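Local structure of hypothetical methylmalonyl-CoA decarboxylase alpha subunit (Sulfolobus tokodaii, 1X0U) at residues V81-G86 against A112-R117; T403-K408 against P431-A436. The protein belongs to the carboxyl transferase family of the ClpP/crotonase clan and assembles from six chains, probably as the carboxyl transferase subunit of a larger enzyme. One frame throughout, in Å; residues are numbered along the deposited sequence.

Contact 1 of 2, residues V81-G86 against A112-R117; sequences VVTGWG and ANKIVR
K114 reaches from its helix to the start of strand 81-86 and gives its ammonium group to the backbone carbonyl of V81, with NZ 2.6 Å from O. The hydrogen bond is short and comes in almost head-on to the carbonyl, at a C=O...N angle of 168°. A bend at chi3 (66°) in an otherwise extended chain turns the amine onto this oxygen. NZ also donates to a water 2.8 Å away, which accepts in turn from the backbone N of T83, and to the carbonyl of G78. Lysine suits the place: its long chain spans the gap, and three acceptors meet the needs of a buried amine that probably carries a charge.

The apolar contacts lie beside this polar grip. V81 divides its two methyls between neighbouring helix residues: CG1 lies 3.9 Å from CD of K114, and CG2 the same distance from CG1 of I115. T83 has a mixed role: OG1 lies 3.4 Å from CE of K114 and also makes a weak hydrogen bond to the carbonyl of I58, while CG2 lies over the helix backbone, 3.6 Å from the carbonyl O of K114. Beta-branched valine and threonine suit a strand, and their two branches let each touch more than one part of the helix.

Helix 109-125 runs nearly parallel to the strand, at 12° with the axes 8.1 Å apart, and lies against this part of the mixed sheet. Strand 81-88 pairs there with strands 56-57 and 91-98; Y96 of the latter touches V81, T83 and I115. On the other side V82 packs on R43 and L46 of helix 42-49, whereas V116 faces helix 144-160.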
ATOM      1  N   VAL A  81      -7.736 -40.029   6.505  1.00 16.92           N
ATOM      2  CA  VAL A  81      -7.886 -38.786   7.249  1.00 15.24           C
ATOM      3  C   VAL A  81      -9.243 -38.128   6.982  1.00 14.36           C
ATOM      4  O   VAL A  81      -9.736 -38.134   5.857  1.00 13.76           O
ATOM      5  CB  VAL A  81      -6.727 -37.798   6.888  1.00 16.68           C
ATOM      6  CG1 VAL A  81      -6.819 -37.398   5.420  1.00 15.46           C
ATOM      7  CG2 VAL A  81      -6.765 -36.562   7.789  1.00 15.67           C
ATOM      8  N   VAL A  82      -9.864 -37.596   8.027  1.00 13.56           N
ATOM      9  CA  VAL A  82     -11.143 -36.917   7.872  1.00 12.52           C
ATOM     10  C   VAL A  82     -10.816 -35.432   7.907  1.00 12.70           C
ATOM     11  O   VAL A  82     -10.128 -34.956   8.824  1.00 14.27           O
ATOM     12  CB  VAL A  82     -12.128 -37.248   9.024  1.00 12.72           C
ATOM     13  CG1 VAL A  82     -13.487 -36.618   8.742  1.00 10.13           C
ATOM     14  CG2 VAL A  82     -12.263 -38.750   9.194  1.00 13.71           C
ATOM     15  N   THR A  83     -11.298 -34.706   6.906  1.00 10.47           N
ATOM     16  CA  THR A  83     -11.041 -33.280   6.809  1.00 10.22           C
ATOM     17  C   THR A  83     -12.316 -32.501   6.528  1.00 11.36           C
ATOM     18  O   THR A  83     -13.220 -32.974   5.846  1.00 11.08           O
ATOM     19  CB  THR A  83     -10.020 -32.972   5.688  1.00 11.66           C
ATOM     20  OG1 THR A  83     -10.425 -33.633   4.481  1.00 13.60           O
ATOM     21  CG2 THR A  83      -8.627 -33.446   6.075  1.00  9.26           C
ATOM     22  N   GLY A  84     -12.365 -31.294   7.068  1.00 11.35           N
ATOM     23  CA  GLY A  84     -13.514 -30.438   6.897  1.00 11.60           C
ATOM     24  C   GLY A  84     -13.525 -29.352   7.945  1.00 11.88           C
ATOM     25  O   GLY A  84     -12.490 -29.030   8.543  1.00 12.42           O
ATOM     26  N   TRP A  85     -14.698 -28.792   8.191  1.00 13.02           N
ATOM     27  CA  TRP A  85     -14.819 -27.725   9.174  1.00 13.52           C
ATOM     28  C   TRP A  85     -16.161 -27.841   9.883  1.00 14.30           C
ATOM     29  O   TRP A  85     -17.059 -28.536   9.416  1.00 15.02           O
ATOM     30  CB  TRP A  85     -14.750 -26.365   8.476  1.00 10.45           C
ATOM     31  CG  TRP A  85     -16.053 -25.968   7.819  1.00 12.05           C
ATOM     32  CD1 TRP A  85     -17.076 -25.274   8.391  1.00 11.61           C
ATOM     33  CD2 TRP A  85     -16.487 -26.292   6.480  1.00 11.90           C
ATOM     34  NE1 TRP A  85     -18.124 -25.144   7.498  1.00 14.14           N
ATOM     35  CE2 TRP A  85     -17.789 -25.758   6.322  1.00 11.81           C
ATOM     36  CE3 TRP A  85     -15.905 -26.980   5.411  1.00 10.37           C
ATOM     37  CZ2 TRP A  85     -18.517 -25.892   5.131  1.00 12.12           C
ATOM     38  CZ3 TRP A  85     -16.630 -27.115   4.226  1.00 10.43           C
ATOM     39  CH2 TRP A  85     -17.925 -26.572   4.097  1.00 11.03           C
ATOM     40  N   GLY A  86     -16.279 -27.133  11.000  1.00 14.03           N
ATOM     41  CA  GLY A  86     -17.504 -27.103  11.769  1.00 13.68           C
ATOM     42  C   GLY A  86     -17.473 -25.908  12.718  1.00 15.89           C
ATOM     43  O   GLY A  86     -16.697 -24.967  12.543  1.00 13.95           O
ATOM     44  N   ALA A 112      -2.285 -36.551   2.425  1.00 15.34           N
ATOM     45  CA  ALA A 112      -1.656 -35.254   2.638  1.00 15.62           C
ATOM     46  C   ALA A 112      -2.428 -34.117   1.963  1.00 15.32           C
ATOM     47  O   ALA A 112      -2.700 -33.086   2.588  1.00 14.56           O
ATOM     48  CB  ALA A 112      -0.222 -35.281   2.136  1.00 12.95           C
ATOM     49  N   ASN A 113      -2.788 -34.293   0.696  1.00 14.48           N
ATOM     50  CA  ASN A 113      -3.516 -33.240  -0.016  1.00 15.07           C
ATOM     51  C   ASN A 113      -4.852 -32.864   0.628  1.00 14.25           C
ATOM     52  O   ASN A 113      -5.291 -31.716   0.518  1.00 13.32           O
ATOM     53  CB  ASN A 113      -3.719 -33.622  -1.487  1.00 15.81           C
ATOM     54  CG  ASN A 113      -2.398 -33.814  -2.214  1.00 19.65           C
ATOM     55  OD1 ASN A 113      -1.427 -33.111  -1.938  1.00 20.75           O
ATOM     56  ND2 ASN A 113      -2.355 -34.761  -3.147  1.00 21.22           N
ATOM     57  N   LYS A 114      -5.507 -33.816   1.291  1.00 12.72           N
ATOM     58  CA  LYS A 114      -6.766 -33.501   1.964  1.00 13.13           C
ATOM     59  C   LYS A 114      -6.473 -32.544   3.122  1.00 13.55           C
ATOM     60  O   LYS A 114      -7.205 -31.584   3.356  1.00 12.08           O
ATOM     61  CB  LYS A 114      -7.432 -34.763   2.501  1.00 13.55           C
ATOM     62  CG  LYS A 114      -7.944 -35.709   1.410  1.00 15.04           C
ATOM     63  CD  LYS A 114      -8.661 -36.912   2.012  1.00 12.91           C
ATOM     64  CE  LYS A 114      -9.946 -36.484   2.723  1.00 11.59           C
ATOM     65  NZ  LYS A 114     -10.615 -37.624   3.424  1.00 11.91           N
ATOM     66  N   ILE A 115      -5.391 -32.810   3.845  1.00 14.41           N
ATOM     67  CA  ILE A 115      -5.004 -31.954   4.954  1.00 15.95           C
ATOM     68  C   ILE A 115      -4.612 -30.577   4.405  1.00 14.50           C
ATOM     69  O   ILE A 115      -5.031 -29.551   4.933  1.00 14.46           O
ATOM     70  CB  ILE A 115      -3.820 -32.568   5.743  1.00 16.27           C
ATOM     71  CG1 ILE A 115      -4.269 -33.864   6.419  1.00 17.39           C
ATOM     72  CG2 ILE A 115      -3.311 -31.586   6.800  1.00 17.61           C
ATOM     73  CD1 ILE A 115      -3.205 -34.482   7.330  1.00 16.44           C
ATOM     74  N   VAL A 116      -3.819 -30.571   3.338  1.00 14.96           N
ATOM     75  CA  VAL A 116      -3.358 -29.337   2.696  1.00 15.14           C
ATOM     76  C   VAL A 116      -4.560 -28.500   2.266  1.00 16.13           C
ATOM     77  O   VAL A 116      -4.581 -27.281   2.462  1.00 15.00           O
ATOM     78  CB  VAL A 116      -2.475 -29.653   1.444  1.00 15.79           C
ATOM     79  CG1 VAL A 116      -2.262 -28.398   0.590  1.00 15.21           C
ATOM     80  CG2 VAL A 116      -1.126 -30.205   1.884  1.00 14.58           C
ATOM     81  N   ARG A 117      -5.557 -29.163   1.681  1.00 15.67           N
ATOM     82  CA  ARG A 117      -6.764 -28.491   1.215  1.00 17.08           C
ATOM     83  C   ARG A 117      -7.527 -27.847   2.371  1.00 16.44           C
ATOM     84  O   ARG A 117      -8.116 -26.779   2.211  1.00 15.93           O
ATOM     85  CB  ARG A 117      -7.650 -29.490   0.457  1.00 18.07           C
ATOM     86  CG  ARG A 117      -9.115 -29.100   0.304  1.00 21.73           C
ATOM     87  CD  ARG A 117      -9.336 -27.797  -0.442  1.00 25.47           C
ATOM     88  NE  ARG A 117      -8.937 -27.859  -1.841  1.00 28.72           N
ATOM     89  CZ  ARG A 117      -9.265 -26.939  -2.745  1.00 31.26           C
ATOM     90  NH1 ARG A 117     -10.001 -25.897  -2.379  1.00 32.03           N
ATOM     91  NH2 ARG A 117      -8.852 -27.054  -4.008  1.00 29.57           N
TER
HETATM   92  O   HOH W   1     -12.449 -36.070   4.768  1.00 19.04           O

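Contact 2 of 2, residues T403-K408 against P431-A436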
ATOM      1  N   THR A 403       4.663  -4.082  32.459  1.00 10.83           N
ATOM      2  CA  THR A 403       5.480  -4.831  33.391  1.00 10.69           C
ATOM      3  C   THR A 403       5.181  -4.413  34.828  1.00 12.33           C
ATOM      4  O   THR A 403       5.064  -3.221  35.137  1.00 10.61           O
ATOM      5  CB  THR A 403       6.986  -4.634  33.109  1.00 11.45           C
ATOM      6  OG1 THR A 403       7.308  -5.207  31.836  1.00 13.90           O
ATOM      7  CG2 THR A 403       7.834  -5.313  34.165  1.00  8.60           C
ATOM      8  N   VAL A 404       5.027  -5.412  35.692  1.00 11.47           N
ATOM      9  CA  VAL A 404       4.790  -5.178  37.102  1.00 11.03           C
ATOM     10  C   VAL A 404       5.880  -5.943  37.837  1.00 12.00           C
ATOM     11  O   VAL A 404       5.870  -7.178  37.889  1.00 11.08           O
ATOM     12  CB  VAL A 404       3.421  -5.693  37.578  1.00 11.09           C
ATOM     13  CG1 VAL A 404       3.299  -5.493  39.088  1.00 10.67           C
ATOM     14  CG2 VAL A 404       2.301  -4.957  36.877  1.00 13.30           C
ATOM     15  N   ILE A 405       6.823  -5.200  38.397  1.00 12.66           N
ATOM     16  CA  ILE A 405       7.926  -5.790  39.134  1.00 12.64           C
ATOM     17  C   ILE A 405       7.479  -6.062  40.568  1.00 13.07           C
ATOM     18  O   ILE A 405       7.211  -5.139  41.338  1.00 13.75           O
ATOM     19  CB  ILE A 405       9.143  -4.842  39.098  1.00 13.30           C
ATOM     20  CG1 ILE A 405       9.566  -4.638  37.633  1.00 14.81           C
ATOM     21  CG2 ILE A 405      10.272  -5.399  39.950  1.00 13.13           C
ATOM     22  CD1 ILE A 405      10.749  -3.710  37.416  1.00 15.46           C
ATOM     23  N   VAL A 406       7.378  -7.343  40.903  1.00 12.63           N
ATOM     24  CA  VAL A 406       6.951  -7.783  42.221  1.00 10.83           C
ATOM     25  C   VAL A 406       8.097  -7.706  43.230  1.00 12.48           C
ATOM     26  O   VAL A 406       7.945  -7.142  44.314  1.00 11.27           O
ATOM     27  CB  VAL A 406       6.397  -9.221  42.132  1.00 12.12           C
ATOM     28  CG1 VAL A 406       6.234  -9.838  43.509  1.00 11.96           C
ATOM     29  CG2 VAL A 406       5.057  -9.189  41.423  1.00 11.70           C
ATOM     30  N   ARG A 407       9.248  -8.252  42.865  1.00 11.33           N
ATOM     31  CA  ARG A 407      10.393  -8.230  43.759  1.00 12.39           C
ATOM     32  C   ARG A 407      11.694  -7.990  43.003  1.00 13.34           C
ATOM     33  O   ARG A 407      11.891  -6.924  42.424  1.00 14.31           O
ATOM     34  CB  ARG A 407      10.474  -9.537  44.562  1.00 12.66           C
ATOM     35  CG  ARG A 407      11.390  -9.453  45.792  1.00 15.18           C
ATOM     36  CD  ARG A 407      11.258 -10.690  46.691  1.00 17.79           C
ATOM     37  NE  ARG A 407      11.627 -11.927  46.010  1.00 16.26           N
ATOM     38  CZ  ARG A 407      11.762 -13.099  46.622  1.00 17.62           C
ATOM     39  NH1 ARG A 407      12.102 -14.183  45.931  1.00 18.96           N
ATOM     40  NH2 ARG A 407      11.555 -13.188  47.927  1.00 15.43           N
ATOM     41  N   LYS A 408      12.578  -8.980  42.994  1.00 13.50           N
ATOM     42  CA  LYS A 408      13.858  -8.826  42.319  1.00 13.97           C
ATOM     43  C   LYS A 408      13.735  -8.629  40.816  1.00 15.43           C
ATOM     44  O   LYS A 408      12.806  -9.124  40.184  1.00 16.25           O
ATOM     45  CB  LYS A 408      14.742 -10.042  42.594  1.00 14.11           C
ATOM     46  CG  LYS A 408      15.089 -10.240  44.072  1.00 12.23           C
ATOM     47  CD  LYS A 408      16.197 -11.262  44.246  1.00 12.01           C
ATOM     48  CE  LYS A 408      15.846 -12.602  43.603  1.00 11.40           C
ATOM     49  NZ  LYS A 408      14.514 -13.066  44.080  1.00 13.71           N
ATOM     50  N   PRO A 431       6.227  -2.025  46.369  1.00 14.93           N
ATOM     51  CA  PRO A 431       7.188  -1.473  47.329  1.00 14.13           C
ATOM     52  C   PRO A 431       8.330  -2.459  47.586  1.00 13.40           C
ATOM     53  O   PRO A 431       9.420  -2.072  47.990  1.00 12.32           O
ATOM     54  CB  PRO A 431       6.336  -1.243  48.581  1.00 14.73           C
ATOM     55  CG  PRO A 431       4.945  -1.035  48.032  1.00 14.12           C
ATOM     56  CD  PRO A 431       4.871  -2.080  46.947  1.00 14.87           C
ATOM     57  N   THR A 432       8.069  -3.738  47.335  1.00 13.50           N
ATOM     58  CA  THR A 432       9.050  -4.797  47.562  1.00 14.26           C
ATOM     59  C   THR A 432      10.023  -5.030  46.402  1.00 14.68           C
ATOM     60  O   THR A 432      10.941  -5.852  46.500  1.00 14.20           O
ATOM     61  CB  THR A 432       8.344  -6.129  47.864  1.00 15.66           C
ATOM     62  OG1 THR A 432       7.340  -6.375  46.866  1.00 14.78           O
ATOM     63  CG2 THR A 432       7.686  -6.086  49.242  1.00 15.81           C
ATOM     64  N   ALA A 433       9.833  -4.305  45.312  1.00 15.02           N
ATOM     65  CA  ALA A 433      10.691  -4.472  44.148  1.00 14.83           C
ATOM     66  C   ALA A 433      12.084  -3.898  44.352  1.00 16.41           C
ATOM     67  O   ALA A 433      12.244  -2.819  44.918  1.00 17.35           O
ATOM     68  CB  ALA A 433      10.042  -3.822  42.938  1.00 16.01           C
ATOM     69  N   GLU A 434      13.094  -4.640  43.913  1.00 16.58           N
ATOM     70  CA  GLU A 434      14.469  -4.169  43.981  1.00 16.38           C
ATOM     71  C   GLU A 434      15.069  -4.327  42.594  1.00 16.94           C
ATOM     72  O   GLU A 434      15.210  -5.440  42.079  1.00 16.24           O
ATOM     73  CB  GLU A 434      15.310  -4.932  45.015  1.00 17.09           C
ATOM     74  CG  GLU A 434      14.772  -6.248  45.503  1.00 19.35           C
ATOM     75  CD  GLU A 434      15.574  -6.774  46.691  1.00 21.92           C
ATOM     76  OE1 GLU A 434      16.796  -7.007  46.539  1.00 20.58           O
ATOM     77  OE2 GLU A 434      14.982  -6.944  47.782  1.00 24.50           O
ATOM     78  N   ILE A 435      15.397  -3.193  41.990  1.00 16.76           N
ATOM     79  CA  ILE A 435      15.965  -3.159  40.650  1.00 16.60           C
ATOM     80  C   ILE A 435      17.458  -2.894  40.804  1.00 16.89           C
ATOM     81  O   ILE A 435      17.862  -1.899  41.400  1.00 16.96           O
ATOM     82  CB  ILE A 435      15.285  -2.043  39.827  1.00 16.44           C
ATOM     83  CG1 ILE A 435      13.777  -2.292  39.805  1.00 14.92           C
ATOM     84  CG2 ILE A 435      15.845  -2.002  38.408  1.00 15.26           C
ATOM     85  CD1 ILE A 435      12.954  -1.127  39.313  1.00 16.23           C
ATOM     86  N   ALA A 436      18.281  -3.800  40.289  1.00 15.44           N
ATOM     87  CA  ALA A 436      19.714  -3.632  40.417  1.00 14.99           C
ATOM     88  C   ALA A 436      20.463  -4.042  39.172  1.00 15.24           C
ATOM     89  O   ALA A 436      20.091  -5.004  38.503  1.00 16.57           O
ATOM     90  CB  ALA A 436      20.226  -4.419  41.617  1.00 15.40           C
TER
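R407 and E434 join the two segments through a backbone hydrogen bond, E434 N to R407 O at 3.0 Å, whose donor stands well above the carbonyl plane, and the parallel bridge pairs K408 with E434. R407 O also takes a CA-H...O contact from A433, at 3.2 Å. Just before this, the hydroxyl of T432 donates to V406 O, with OG1 2.7 Å from the oxygen; chi1 of 50° sets OG1 between the backbone N and carbonyl carbon, and a short hydroxyl side chain can serve this carbonyl ahead of the paired part of 431-436.

The chain turns a corner at R407: strand 401-406 belongs to the large mixed sheet of a crotonase-like fold, while 408-410 forms a separate two-stranded parallel sheet with 434-436. Ahead of the corner, I405 CG2 lies only 3.4 Å from A433 CB, a tight fit that a residue as small as alanine allows. I405 and I435 cross at about a right angle, their CD1 methyls 3.9 Å apart.

The charged chains find their polar partners beyond the segments. R407 and K408 both form salt bridges to D368, and they also donate to the carbonyls of K287 and A285, respectively. E434 places CG 4.3 Å from CG of K408, but its carboxylate forms a salt bridge with R470 through OE2 and a hydrogen bond with the hydroxyl of Y410 through OE1. I435 packs on A144 of a neighbouring subunit, and T432 on L11 of a different neighbouring subunit.

How the contacts relate
Contact 1 comes wholly earlier in the chain than contact 2, and the centre of the chain lies between them, with their own centres 49 Å apart and nearest atoms about 36 Å apart. They share no helix or strand. Segment 81-86 belongs to the first of two seven-stranded mixed sheets, whereas strand 401-406 belongs to the second, whose strand order and directions match the first; this repeat is consistent with two crotonase-like halves inside one carboxyl transferase range. Contact 1 joins a helix to a sheet, while contact 2 leads out of a sheet into a small parallel pair. Both have residues that touch other subunits, so each half contributes to the six-chain assembly.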